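Local coordinates for protein oxidoreductase (Methanosarcina mazei, PDB 3KA7) that binds flavin-adenine dinucleotide and probably acts as an oxidoreductase of the flavin-containing amine oxidase family, at residues K45-S50 with E363-Q368; L286-P291 with H326-H331; P291-T296 with V310-Q315. One frame throughout, in Å; residues are numbered along the deposited sequence.

How the contacts relate
Contact 2 is the buried one: backbone hydrogen bonds join strands 280-288 and 326-334 inside the mixed sheet, with side chains passing to both faces. Contacts 1 and 3 are only partly buried and lie on different sides of it. In contact 1 the short strand 47-50 packs on 362-370, an outermost strand of the same sheet, through methyl groups and a ring. Contact 3 ties the loop after strand 280-288 to strand 307-311 and the turn behind it, through a carboxylate gripping backbone amides. Contacts 2 and 3 share Pro291 and touch through polar side chains; contact 1 meets contact 2 mostly by apolar packing.

Contact 1 (K45-S50 with E363-Q368); sequences KGFQLS and EVLLIQ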
ATOM      1  N   LYS A  45      -2.604 -18.854  14.421  1.00 15.84           N
ATOM      2  CA  LYS A  45      -1.949 -20.159  14.479  1.00 16.50           C
ATOM      3  C   LYS A  45      -0.428 -20.095  14.668  1.00 16.22           C
ATOM      4  O   LYS A  45       0.318 -20.865  14.064  1.00 16.68           O
ATOM      5  CB  LYS A  45      -2.333 -20.994  13.254  1.00 15.71           C
ATOM      6  CG  LYS A  45      -3.822 -21.310  13.233  1.00 17.47           C
ATOM      7  CD  LYS A  45      -4.208 -22.259  12.122  1.00 18.56           C
ATOM      8  CE  LYS A  45      -5.694 -22.603  12.230  1.00 19.84           C
ATOM      9  NZ  LYS A  45      -6.173 -23.386  11.071  1.00 21.20           N
ATOM     10  N   GLY A  46       0.023 -19.175  15.512  1.00 15.97           N
ATOM     11  CA  GLY A  46       1.439 -19.059  15.826  1.00 16.03           C
ATOM     12  C   GLY A  46       2.208 -18.179  14.855  1.00 16.04           C
ATOM     13  O   GLY A  46       3.407 -17.991  15.012  1.00 16.14           O
ATOM     14  N   PHE A  47       1.507 -17.644  13.855  1.00 15.44           N
ATOM     15  CA  PHE A  47       2.101 -16.739  12.867  1.00 14.95           C
ATOM     16  C   PHE A  47       1.657 -15.307  13.127  1.00 14.92           C
ATOM     17  O   PHE A  47       0.538 -15.075  13.596  1.00 15.32           O
ATOM     18  CB  PHE A  47       1.649 -17.122  11.457  1.00 14.81           C
ATOM     19  CG  PHE A  47       2.286 -18.372  10.926  1.00 15.04           C
ATOM     20  CD1 PHE A  47       3.391 -18.295  10.089  1.00 14.25           C
ATOM     21  CD2 PHE A  47       1.780 -19.621  11.251  1.00 14.89           C
ATOM     22  CE1 PHE A  47       3.987 -19.445   9.581  1.00 14.55           C
ATOM     23  CE2 PHE A  47       2.369 -20.773  10.747  1.00 15.78           C
ATOM     24  CZ  PHE A  47       3.473 -20.686   9.914  1.00 15.07           C
ATOM     25  N   GLN A  48       2.525 -14.350  12.810  1.00 14.15           N
ATOM     26  CA  GLN A  48       2.133 -12.948  12.804  1.00 13.52           C
ATOM     27  C   GLN A  48       1.739 -12.564  11.379  1.00 13.01           C
ATOM     28  O   GLN A  48       2.572 -12.112  10.604  1.00 12.07           O
ATOM     29  CB  GLN A  48       3.279 -12.053  13.285  1.00 14.21           C
ATOM     30  CG  GLN A  48       3.565 -12.146  14.782  1.00 16.93           C
ATOM     31  CD  GLN A  48       2.380 -11.715  15.631  1.00 21.09           C
ATOM     32  OE1 GLN A  48       1.808 -12.523  16.377  1.00 24.53           O
ATOM     33  NE2 GLN A  48       2.000 -10.444  15.521  1.00 20.90           N
ATOM     34  N   LEU A  49       0.477 -12.800  11.038  1.00 12.49           N
ATOM     35  CA  LEU A  49      -0.053 -12.357   9.756  1.00 12.15           C
ATOM     36  C   LEU A  49      -0.341 -10.861   9.893  1.00 12.20           C
ATOM     37  O   LEU A  49       0.071 -10.227  10.865  1.00 12.10           O
ATOM     38  CB  LEU A  49      -1.322 -13.148   9.398  1.00 11.82           C
ATOM     39  CG  LEU A  49      -1.181 -14.682   9.371  1.00 11.40           C
ATOM     40  CD1 LEU A  49      -2.464 -15.374   8.840  1.00 11.68           C
ATOM     41  CD2 LEU A  49       0.048 -15.084   8.546  1.00 10.87           C
ATOM     42  N   SER A  50      -1.040 -10.284   8.927  1.00 12.03           N
ATOM     43  CA  SER A  50      -1.328  -8.861   9.009  1.00 12.66           C
ATOM     44  C   SER A  50      -2.766  -8.570   8.645  1.00 12.00           C
ATOM     45  O   SER A  50      -3.459  -9.407   8.057  1.00 12.50           O
ATOM     46  CB  SER A  50      -0.415  -8.054   8.090  1.00 12.64           C
ATOM     47  OG  SER A  50      -0.893  -8.079   6.758  1.00 16.05           O
ATOM     48  N   GLU A 363       1.586 -25.366   3.479  1.00 15.13           N
ATOM     49  CA  GLU A 363       0.138 -25.440   3.553  1.00 15.80           C
ATOM     50  C   GLU A 363      -0.422 -24.031   3.433  1.00 14.43           C
ATOM     51  O   GLU A 363       0.192 -23.059   3.880  1.00 14.33           O
ATOM     52  CB  GLU A 363      -0.307 -26.053   4.881  1.00 16.63           C
ATOM     53  CG  GLU A 363       0.262 -27.445   5.151  1.00 21.28           C
ATOM     54  CD  GLU A 363       0.149 -27.853   6.612  1.00 26.95           C
ATOM     55  OE1 GLU A 363       0.604 -27.083   7.493  1.00 29.80           O
ATOM     56  OE2 GLU A 363      -0.381 -28.957   6.881  1.00 31.12           O
ATOM     57  N   VAL A 364      -1.586 -23.918   2.827  1.00 14.10           N
ATOM     58  CA  VAL A 364      -2.268 -22.636   2.815  1.00 13.52           C
ATOM     59  C   VAL A 364      -2.781 -22.356   4.222  1.00 13.17           C
ATOM     60  O   VAL A 364      -3.551 -23.144   4.781  1.00 13.04           O
ATOM     61  CB  VAL A 364      -3.427 -22.656   1.822  1.00 13.81           C
ATOM     62  CG1 VAL A 364      -4.216 -21.348   1.901  1.00 14.86           C
ATOM     63  CG2 VAL A 364      -2.900 -22.927   0.405  1.00 14.15           C
ATOM     64  N   LEU A 365      -2.364 -21.230   4.788  1.00 12.73           N
ATOM     65  CA  LEU A 365      -2.693 -20.868   6.153  1.00 12.78           C
ATOM     66  C   LEU A 365      -3.981 -20.056   6.227  1.00 12.42           C
ATOM     67  O   LEU A 365      -4.868 -20.351   7.027  1.00 13.03           O
ATOM     68  CB  LEU A 365      -1.520 -20.095   6.779  1.00 13.35           C
ATOM     69  CG  LEU A 365      -1.551 -19.656   8.245  1.00 14.43           C
ATOM     70  CD1 LEU A 365      -1.693 -20.841   9.212  1.00 15.89           C
ATOM     71  CD2 LEU A 365      -0.315 -18.810   8.579  1.00 15.12           C
ATOM     72  N   LEU A 366      -4.078 -19.016   5.400  1.00 11.56           N
ATOM     73  CA  LEU A 366      -5.246 -18.139   5.424  1.00 11.12           C
ATOM     74  C   LEU A 366      -5.306 -17.392   4.103  1.00 11.07           C
ATOM     75  O   LEU A 366      -4.271 -16.998   3.565  1.00 11.16           O
ATOM     76  CB  LEU A 366      -5.151 -17.140   6.578  1.00 11.58           C
ATOM     77  CG  LEU A 366      -6.388 -16.275   6.860  1.00 11.45           C
ATOM     78  CD1 LEU A 366      -7.574 -17.146   7.268  1.00 13.91           C
ATOM     79  CD2 LEU A 366      -6.092 -15.220   7.919  1.00 10.91           C
ATOM     80  N   ILE A 367      -6.515 -17.203   3.582  1.00 11.12           N
ATOM     81  CA  ILE A 367      -6.708 -16.384   2.389  1.00 11.27           C
ATOM     82  C   ILE A 367      -7.562 -15.202   2.807  1.00 12.09           C
ATOM     83  O   ILE A 367      -8.587 -15.382   3.466  1.00 11.64           O
ATOM     84  CB  ILE A 367      -7.413 -17.200   1.297  1.00 11.43           C
ATOM     85  CG1 ILE A 367      -6.570 -18.432   0.948  1.00 12.10           C
ATOM     86  CG2 ILE A 367      -7.715 -16.342   0.038  1.00 10.36           C
ATOM     87  CD1 ILE A 367      -7.274 -19.381  -0.013  1.00 13.50           C
ATOM     88  N   GLN A 368      -7.109 -13.993   2.479  1.00 12.53           N
ATOM     89  CA  GLN A 368      -7.810 -12.763   2.859  1.00 12.91           C
ATOM     90  C   GLN A 368      -8.075 -11.903   1.623  1.00 12.91           C
ATOM     91  O   GLN A 368      -7.153 -11.637   0.855  1.00 12.58           O
ATOM     92  CB  GLN A 368      -6.954 -11.984   3.868  1.00 13.47           C
ATOM     93  CG  GLN A 368      -6.642 -12.789   5.161  1.00 15.61           C
ATOM     94  CD  GLN A 368      -5.503 -12.209   5.991  1.00 19.53           C
ATOM     95  OE1 GLN A 368      -5.731 -11.579   7.028  1.00 23.45           O
ATOM     96  NE2 GLN A 368      -4.272 -12.423   5.544  1.00 21.98           N
TER
HETATM   97  O   HOH W   1      -5.064 -22.597   8.449  1.00 33.25           O
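Leu365 drives its forked tip between Lys45, Phe47 and Leu49. Its CG lies anti to the backbone N (chi1 -176°), which carries the branch point away from strand 363-368 toward residues 45-50. CB and CG serve as the stalk, and the two methyls do the touching. Leu365 CD1 takes the Lys45 side, 4.1 Å from Lys45 CB and as far from Lys45 CD, the two side chains running past each other in opposite directions. Leu365 CD2 lies over a face of the Phe47 ring, 3.8 Å from the ring centroid and shifted toward the rim on the CG-CD2 side, a CH-pi contact; its closest approach is 3.5 Å to Phe47 CD2. Leu365 CD2 also meets Leu49 CD2 at 3.7 Å. A branched leucine suits this position because its two ends can serve different neighbours at once.

Leu366 also points toward strand 47-50, although it directly follows Leu365. A classic beta bulge allows this, with both residues facing Cys285 on strand 280-288. Leu366 CD2 packs against Leu49 CD1 at 3.7 Å. Beyond the apolar patch, Lys45 extends its chain so that Lys45 NZ donates to a water at 3.0 Å, which in turn donates to Leu365 O at 2.7 Å.

Phe47 also leans on Ala287 and Leu327, so an alanine here, though keeping CB, would probably open a gap beside Leu365 CD2 and leave those two residues without the ring they pack on.

The strand axes run 10.0 Å apart, too far for a backbone ladder, and the two-stranded sheet 41-50 therefore rests on the mixed sheet by side-chain packing, with a water-bridged lysine at the margin: an association that depends on shape more than on directed bonds.

Contact 2 (L286-P291 with H326-H331); sequences LAADEP and HLTMCH
Ala288 and His326 form a hydrogen-bonded antiparallel pair, with Ala288 N giving to His326 O at 2.9 Å and His326 N returning the bond to Ala288 O. Two residues along, Leu286 and Thr328 repeat the pattern, and the two bonds are unequal: Leu286 N reaches Thr328 O at 2.7 Å, nearly along the C=O axis, while the one from Thr328 N to Leu286 O is longer at 3.2 Å. Between them Ala287 and Leu327 make the non-hydrogen-bonded pair.

Side chains of Leu286, Ala288, His326 and Thr328 share one face of the sheet. The small CB of Ala288 fits between its neighbours, 4.2 Å from His326 CB and 3.9 Å from Thr328 OG1. Leu286 CD1 reaches along to Cys330 SG at 4.1 Å. His326 CG lies anti to the carbonyl carbon, beside the backbone N (chi1 -85°), where the ring can meet Pro291 past the strand end. The two cross obliquely, Pro291 CG 3.7 Å from His326 NE2, and the imidazole bridges the ladder and the loop that follows.

This ladder joins strands 280-288 and 326-334, neighbours in the seven-stranded mixed sheet, which probably corresponds to the sheet of the substrate-binding domain in flavin-containing amine oxidases.

Further out, the polar ends of His326 and Thr328 are held by residues 310-315. His326 ND1 is hydrogen-bonded to Thr314 OG1, which helps to fix the turn of the ring, and Thr328 OG1 pairs with the Glu312 carboxylate. On the opposite face Leu327 packs against Leu49. On the face of Thr328, Leu286 lies on Tyr362 and Val364 of the adjoining strand 362-370.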
ATOM      1  N   LEU A 286       0.951 -18.543   3.267  1.00 10.76           N
ATOM      2  CA  LEU A 286       1.381 -19.944   3.296  1.00 10.82           C
ATOM      3  C   LEU A 286       2.202 -20.197   4.541  1.00 11.58           C
ATOM      4  O   LEU A 286       3.032 -19.376   4.917  1.00 11.40           O
ATOM      5  CB  LEU A 286       2.234 -20.269   2.063  1.00 10.91           C
ATOM      6  CG  LEU A 286       1.652 -19.887   0.696  1.00 10.66           C
ATOM      7  CD1 LEU A 286       2.635 -20.223  -0.418  1.00 11.27           C
ATOM      8  CD2 LEU A 286       0.293 -20.558   0.443  1.00 10.97           C
ATOM      9  N   ALA A 287       1.954 -21.334   5.186  1.00 12.31           N
ATOM     10  CA  ALA A 287       2.787 -21.779   6.281  1.00 13.17           C
ATOM     11  C   ALA A 287       3.798 -22.729   5.647  1.00 13.58           C
ATOM     12  O   ALA A 287       3.467 -23.859   5.332  1.00 13.95           O
ATOM     13  CB  ALA A 287       1.941 -22.495   7.318  1.00 13.07           C
ATOM     14  N   ALA A 288       5.013 -22.257   5.408  1.00 13.86           N
ATOM     15  CA  ALA A 288       5.978 -23.057   4.658  1.00 14.54           C
ATOM     16  C   ALA A 288       6.914 -23.824   5.589  1.00 14.83           C
ATOM     17  O   ALA A 288       7.347 -23.292   6.591  1.00 14.67           O
ATOM     18  CB  ALA A 288       6.774 -22.167   3.706  1.00 14.53           C
ATOM     19  N   ASP A 289       7.229 -25.071   5.231  1.00 16.05           N
ATOM     20  CA  ASP A 289       8.150 -25.902   6.021  1.00 17.30           C
ATOM     21  C   ASP A 289       9.583 -25.787   5.496  1.00 16.96           C
ATOM     22  O   ASP A 289      10.500 -26.463   5.994  1.00 17.40           O
ATOM     23  CB  ASP A 289       7.713 -27.361   5.964  1.00 17.95           C
ATOM     24  CG  ASP A 289       6.300 -27.554   6.429  1.00 21.29           C
ATOM     25  OD1 ASP A 289       6.085 -27.544   7.652  1.00 25.75           O
ATOM     26  OD2 ASP A 289       5.401 -27.700   5.570  1.00 26.92           O
ATOM     27  N   GLU A 290       9.764 -24.933   4.493  1.00 15.95           N
ATOM     28  CA  GLU A 290      11.062 -24.665   3.897  1.00 15.77           C
ATOM     29  C   GLU A 290      10.959 -23.308   3.206  1.00 15.99           C
ATOM     30  O   GLU A 290       9.861 -22.862   2.909  1.00 15.69           O
ATOM     31  CB  GLU A 290      11.396 -25.738   2.864  1.00 15.44           C
ATOM     32  CG  GLU A 290      10.426 -25.786   1.679  1.00 14.78           C
ATOM     33  CD  GLU A 290      10.782 -26.866   0.679  1.00 15.48           C
ATOM     34  OE1 GLU A 290      11.988 -27.023   0.378  1.00 16.68           O
ATOM     35  OE2 GLU A 290       9.862 -27.550   0.184  1.00 15.98           O
ATOM     36  N   PRO A 291      12.096 -22.642   2.963  1.00 16.64           N
ATOM     37  CA  PRO A 291      12.032 -21.375   2.235  1.00 16.24           C
ATOM     38  C   PRO A 291      11.426 -21.554   0.838  1.00 16.41           C
ATOM     39  O   PRO A 291      11.721 -22.533   0.149  1.00 15.68           O
ATOM     40  CB  PRO A 291      13.503 -20.949   2.137  1.00 17.12           C
ATOM     41  CG  PRO A 291      14.192 -21.683   3.223  1.00 17.29           C
ATOM     42  CD  PRO A 291      13.467 -22.982   3.383  1.00 16.57           C
ATOM     43  N   HIS A 326       8.440 -20.829   7.648  1.00 15.83           N
ATOM     44  CA  HIS A 326       8.510 -19.508   7.030  1.00 14.93           C
ATOM     45  C   HIS A 326       7.092 -19.022   6.745  1.00 13.87           C
ATOM     46  O   HIS A 326       6.175 -19.821   6.545  1.00 14.07           O
ATOM     47  CB  HIS A 326       9.319 -19.533   5.726  1.00 15.80           C
ATOM     48  CG  HIS A 326      10.796 -19.387   5.927  1.00 15.99           C
ATOM     49  ND1 HIS A 326      11.373 -18.223   6.390  1.00 16.97           N
ATOM     50  CD2 HIS A 326      11.813 -20.262   5.739  1.00 17.39           C
ATOM     51  CE1 HIS A 326      12.680 -18.384   6.476  1.00 18.81           C
ATOM     52  NE2 HIS A 326      12.976 -19.610   6.077  1.00 18.52           N
ATOM     53  N   LEU A 327       6.923 -17.706   6.753  1.00 12.91           N
ATOM     54  CA  LEU A 327       5.663 -17.092   6.348  1.00 12.21           C
ATOM     55  C   LEU A 327       5.858 -16.556   4.947  1.00 11.44           C
ATOM     56  O   LEU A 327       6.641 -15.631   4.741  1.00 11.17           O
ATOM     57  CB  LEU A 327       5.309 -15.946   7.289  1.00 12.21           C
ATOM     58  CG  LEU A 327       4.070 -15.105   6.954  1.00 12.56           C
ATOM     59  CD1 LEU A 327       2.820 -15.983   6.706  1.00 13.90           C
ATOM     60  CD2 LEU A 327       3.820 -14.066   8.048  1.00 13.46           C
ATOM     61  N   THR A 328       5.153 -17.142   3.994  1.00 10.91           N
ATOM     62  CA  THR A 328       5.258 -16.727   2.603  1.00 10.88           C
ATOM     63  C   THR A 328       3.893 -16.196   2.194  1.00 10.56           C
ATOM     64  O   THR A 328       2.887 -16.904   2.315  1.00 10.84           O
ATOM     65  CB  THR A 328       5.644 -17.905   1.718  1.00 10.81           C
ATOM     66  OG1 THR A 328       6.826 -18.525   2.247  1.00 12.34           O
ATOM     67  CG2 THR A 328       5.898 -17.449   0.268  1.00 11.37           C
HETATM   68  N   MSE A 329       3.864 -14.943   1.738  1.00 10.46           N
HETATM   69  CA  MSE A 329       2.604 -14.285   1.373  1.00  9.74           C
HETATM   70  C   MSE A 329       2.569 -13.893  -0.101  1.00  9.58           C
HETATM   71  O   MSE A 329       3.525 -13.323  -0.623  1.00  8.69           O
HETATM   72  CB  MSE A 329       2.336 -13.081   2.278  1.00 10.27           C
HETATM   73  CG  MSE A 329       2.175 -13.482   3.741  1.00 12.25           C
HETATM   74 SE   MSE A 329       1.724 -11.993   4.885  1.00 18.23          SE
HETATM   75  CE  MSE A 329       3.322 -10.966   4.730  1.00 14.62           C
ATOM     76  N   CYS A 330       1.452 -14.208  -0.751  1.00  9.03           N
ATOM     77  CA  CYS A 330       1.265 -14.002  -2.179  1.00  9.65           C
ATOM     78  C   CYS A 330       0.191 -12.950  -2.417  1.00  9.05           C
ATOM     79  O   CYS A 330      -0.792 -12.901  -1.686  1.00  9.56           O
ATOM     80  CB  CYS A 330       0.790 -15.298  -2.827  1.00  9.99           C
ATOM     81  SG  CYS A 330       1.798 -16.746  -2.384  1.00 14.89           S
ATOM     82  N   HIS A 331       0.369 -12.136  -3.452  1.00  8.51           N
ATOM     83  CA  HIS A 331      -0.657 -11.152  -3.825  1.00  8.30           C
ATOM     84  C   HIS A 331      -1.152 -11.356  -5.245  1.00  8.15           C
ATOM     85  O   HIS A 331      -0.361 -11.598  -6.168  1.00  8.44           O
ATOM     86  CB  HIS A 331      -0.138  -9.720  -3.738  1.00  8.81           C
ATOM     87  CG  HIS A 331      -1.221  -8.697  -3.906  1.00 10.27           C
ATOM     88  ND1 HIS A 331      -2.215  -8.512  -2.968  1.00 13.63           N
ATOM     89  CD2 HIS A 331      -1.497  -7.844  -4.923  1.00 11.78           C
ATOM     90  CE1 HIS A 331      -3.050  -7.576  -3.392  1.00 12.32           C
ATOM     91  NE2 HIS A 331      -2.632  -7.149  -4.572  1.00 11.18           N
TER

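Contact 3 (P291-T296 with V310-Q315); sequences PLVGHT and VNEVTQ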
ATOM      1  N   PRO A 291      12.096 -22.642   2.963  1.00 16.64           N
ATOM      2  CA  PRO A 291      12.032 -21.375   2.235  1.00 16.24           C
ATOM      3  C   PRO A 291      11.426 -21.554   0.838  1.00 16.41           C
ATOM      4  O   PRO A 291      11.721 -22.533   0.149  1.00 15.68           O
ATOM      5  CB  PRO A 291      13.503 -20.949   2.137  1.00 17.12           C
ATOM      6  CG  PRO A 291      14.192 -21.683   3.223  1.00 17.29           C
ATOM      7  CD  PRO A 291      13.467 -22.982   3.383  1.00 16.57           C
ATOM      8  N   LEU A 292      10.563 -20.623   0.429  1.00 15.57           N
ATOM      9  CA  LEU A 292       9.989 -20.668  -0.905  1.00 15.59           C
ATOM     10  C   LEU A 292      10.565 -19.543  -1.759  1.00 16.29           C
ATOM     11  O   LEU A 292      10.814 -19.737  -2.947  1.00 16.70           O
ATOM     12  CB  LEU A 292       8.454 -20.585  -0.848  1.00 15.34           C
ATOM     13  CG  LEU A 292       7.762 -21.690  -0.051  1.00 15.17           C
ATOM     14  CD1 LEU A 292       6.257 -21.412   0.070  1.00 13.36           C
ATOM     15  CD2 LEU A 292       8.011 -23.067  -0.665  1.00 14.12           C
ATOM     16  N   VAL A 293      10.793 -18.381  -1.141  1.00 15.65           N
ATOM     17  CA  VAL A 293      11.418 -17.229  -1.817  1.00 15.75           C
ATOM     18  C   VAL A 293      12.921 -17.204  -1.582  1.00 16.13           C
ATOM     19  O   VAL A 293      13.707 -16.970  -2.503  1.00 16.74           O
ATOM     20  CB  VAL A 293      10.826 -15.902  -1.322  1.00 15.46           C
ATOM     21  CG1 VAL A 293      11.542 -14.698  -1.956  1.00 14.85           C
ATOM     22  CG2 VAL A 293       9.347 -15.867  -1.616  1.00 15.19           C
ATOM     23  N   GLY A 294      13.311 -17.422  -0.332  1.00 16.32           N
ATOM     24  CA  GLY A 294      14.725 -17.588   0.016  1.00 15.76           C
ATOM     25  C   GLY A 294      15.502 -16.300   0.212  1.00 15.26           C
ATOM     26  O   GLY A 294      16.722 -16.327   0.361  1.00 15.76           O
ATOM     27  N   HIS A 295      14.811 -15.163   0.204  1.00 14.40           N
ATOM     28  CA  HIS A 295      15.469 -13.885   0.455  1.00 13.77           C
ATOM     29  C   HIS A 295      14.476 -12.874   1.011  1.00 13.01           C
ATOM     30  O   HIS A 295      13.275 -13.158   1.107  1.00 12.96           O
ATOM     31  CB  HIS A 295      16.177 -13.340  -0.802  1.00 13.82           C
ATOM     32  CG  HIS A 295      15.251 -12.990  -1.933  1.00 13.03           C
ATOM     33  ND1 HIS A 295      14.425 -11.884  -1.909  1.00 12.26           N
ATOM     34  CD2 HIS A 295      15.050 -13.581  -3.135  1.00 13.99           C
ATOM     35  CE1 HIS A 295      13.738 -11.824  -3.037  1.00 11.98           C
ATOM     36  NE2 HIS A 295      14.095 -12.844  -3.797  1.00 13.63           N
ATOM     37  N   THR A 296      14.970 -11.687   1.354  1.00 12.83           N
ATOM     38  CA  THR A 296      14.145 -10.686   2.042  1.00 13.19           C
ATOM     39  C   THR A 296      13.477  -9.660   1.132  1.00 12.79           C
ATOM     40  O   THR A 296      12.960  -8.647   1.619  1.00 13.44           O
ATOM     41  CB  THR A 296      14.978  -9.912   3.041  1.00 13.11           C
ATOM     42  OG1 THR A 296      16.106  -9.358   2.348  1.00 14.12           O
ATOM     43  CG2 THR A 296      15.461 -10.836   4.169  1.00 14.36           C
ATOM     44  N   VAL A 310       5.288 -12.583  -4.559  1.00  9.10           N
ATOM     45  CA  VAL A 310       5.218 -13.120  -3.225  1.00 10.38           C
ATOM     46  C   VAL A 310       6.410 -12.636  -2.418  1.00 10.03           C
ATOM     47  O   VAL A 310       7.437 -12.269  -3.000  1.00  9.81           O
ATOM     48  CB  VAL A 310       5.081 -14.677  -3.288  1.00 11.74           C
ATOM     49  CG1 VAL A 310       5.175 -15.203  -4.718  1.00 13.12           C
ATOM     50  CG2 VAL A 310       5.975 -15.391  -2.311  1.00 12.71           C
ATOM     51  N   ASN A 311       6.254 -12.561  -1.093  1.00  9.39           N
ATOM     52  CA  ASN A 311       7.392 -12.279  -0.214  1.00  9.16           C
ATOM     53  C   ASN A 311       7.479 -13.275   0.929  1.00  9.57           C
ATOM     54  O   ASN A 311       6.634 -14.156   1.052  1.00  9.06           O
ATOM     55  CB  ASN A 311       7.452 -10.812   0.272  1.00  9.18           C
ATOM     56  CG  ASN A 311       6.407 -10.455   1.331  1.00  9.10           C
ATOM     57  OD1 ASN A 311       5.622 -11.291   1.789  1.00 10.61           O
ATOM     58  ND2 ASN A 311       6.410  -9.177   1.735  1.00 10.07           N
ATOM     59  N   GLU A 312       8.541 -13.160   1.723  1.00  9.88           N
ATOM     60  CA  GLU A 312       8.829 -14.129   2.771  1.00 11.02           C
ATOM     61  C   GLU A 312       9.529 -13.373   3.885  1.00 11.32           C
ATOM     62  O   GLU A 312      10.755 -13.437   4.024  1.00 11.88           O
ATOM     63  CB  GLU A 312       9.764 -15.200   2.211  1.00 10.85           C
ATOM     64  CG  GLU A 312       9.822 -16.472   3.014  1.00 12.02           C
ATOM     65  CD  GLU A 312      10.334 -17.624   2.180  1.00 14.12           C
ATOM     66  OE1 GLU A 312      11.575 -17.791   2.078  1.00 14.06           O
ATOM     67  OE2 GLU A 312       9.489 -18.348   1.603  1.00 13.78           O
ATOM     68  N   VAL A 313       8.764 -12.629   4.671  1.00 11.29           N
ATOM     69  CA  VAL A 313       9.376 -11.676   5.584  1.00 11.95           C
ATOM     70  C   VAL A 313      10.083 -12.333   6.766  1.00 12.34           C
ATOM     71  O   VAL A 313      10.838 -11.682   7.498  1.00 12.22           O
ATOM     72  CB  VAL A 313       8.369 -10.622   6.077  1.00 12.15           C
ATOM     73  CG1 VAL A 313       7.836  -9.810   4.872  1.00 11.82           C
ATOM     74  CG2 VAL A 313       7.237 -11.279   6.852  1.00 11.15           C
ATOM     75  N   THR A 314       9.824 -13.618   6.961  1.00 12.50           N
ATOM     76  CA  THR A 314      10.509 -14.350   8.025  1.00 13.59           C
ATOM     77  C   THR A 314      11.994 -14.523   7.678  1.00 13.91           C
ATOM     78  O   THR A 314      12.810 -14.904   8.532  1.00 14.55           O
ATOM     79  CB  THR A 314       9.839 -15.709   8.305  1.00 13.12           C
ATOM     80  OG1 THR A 314       9.476 -16.333   7.059  1.00 14.43           O
ATOM     81  CG2 THR A 314       8.580 -15.501   9.126  1.00 14.45           C
ATOM     82  N   GLN A 315      12.352 -14.253   6.427  1.00 14.31           N
ATOM     83  CA  GLN A 315      13.769 -14.173   6.063  1.00 15.00           C
ATOM     84  C   GLN A 315      14.454 -13.040   6.830  1.00 15.49           C
ATOM     85  O   GLN A 315      15.656 -13.104   7.119  1.00 16.80           O
ATOM     86  CB  GLN A 315      13.939 -13.991   4.556  1.00 14.55           C
ATOM     87  CG  GLN A 315      13.498 -15.218   3.763  1.00 15.14           C
ATOM     88  CD  GLN A 315      14.499 -16.364   3.866  1.00 18.14           C
ATOM     89  OE1 GLN A 315      15.646 -16.157   4.266  1.00 19.20           O
ATOM     90  NE2 GLN A 315      14.068 -17.573   3.509  1.00 16.10           N
TER
HETATM   91  O   HOH W   2      10.851 -11.612   1.409  1.00 18.09           O
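Val310 opens the contact by setting CG2 against Val293 CG2 at 3.5 Å, tighter than usual for two methyls, so the exact rotation of this valine is doubtful. Asn311 follows with its amide turned elsewhere: ND2 bonds to the backbone O of Phe54, an FAD-binding residue.

Glu312 carries the contact. Its CG is anti to the backbone N (chi1 -162°), and the extended chain beyond it brings the carboxylate to the three successive amides of residues 292-294. Glu312 OE2, already paired with Thr328, accepts also from Leu292 N at 2.8 Å through its syn lone pair and from Val293 N at 3.0 Å from above the carboxylate plane. Glu312 OE1 takes Gly294 N, also from above the plane, at 3.0 Å. Gly294 has a positive phi (83°), which glycine adopts readily, and this turn presents its N-H to the carboxylate. So many N-H donors suit a glutamate and would probably stabilise its negative charge. A water bridges Glu312 N and His295 O.

Gln315, one 3-10 turn on, donates from Gln315 NE2 to Glu312 OE1 at 2.9 Å, on its anti side, which helps hold the carboxylate's rotation. Gln315 NE2 lies 3.7 Å from Pro291 CB, and Gln315 CB packs on Thr296 CG2 at 3.5 Å.

The loop 291-296, leading from strand 280-288 to 298-300, is thus fastened to strand 307-311 and the turn that follows it, a strand lying between 298-300 and 326-334.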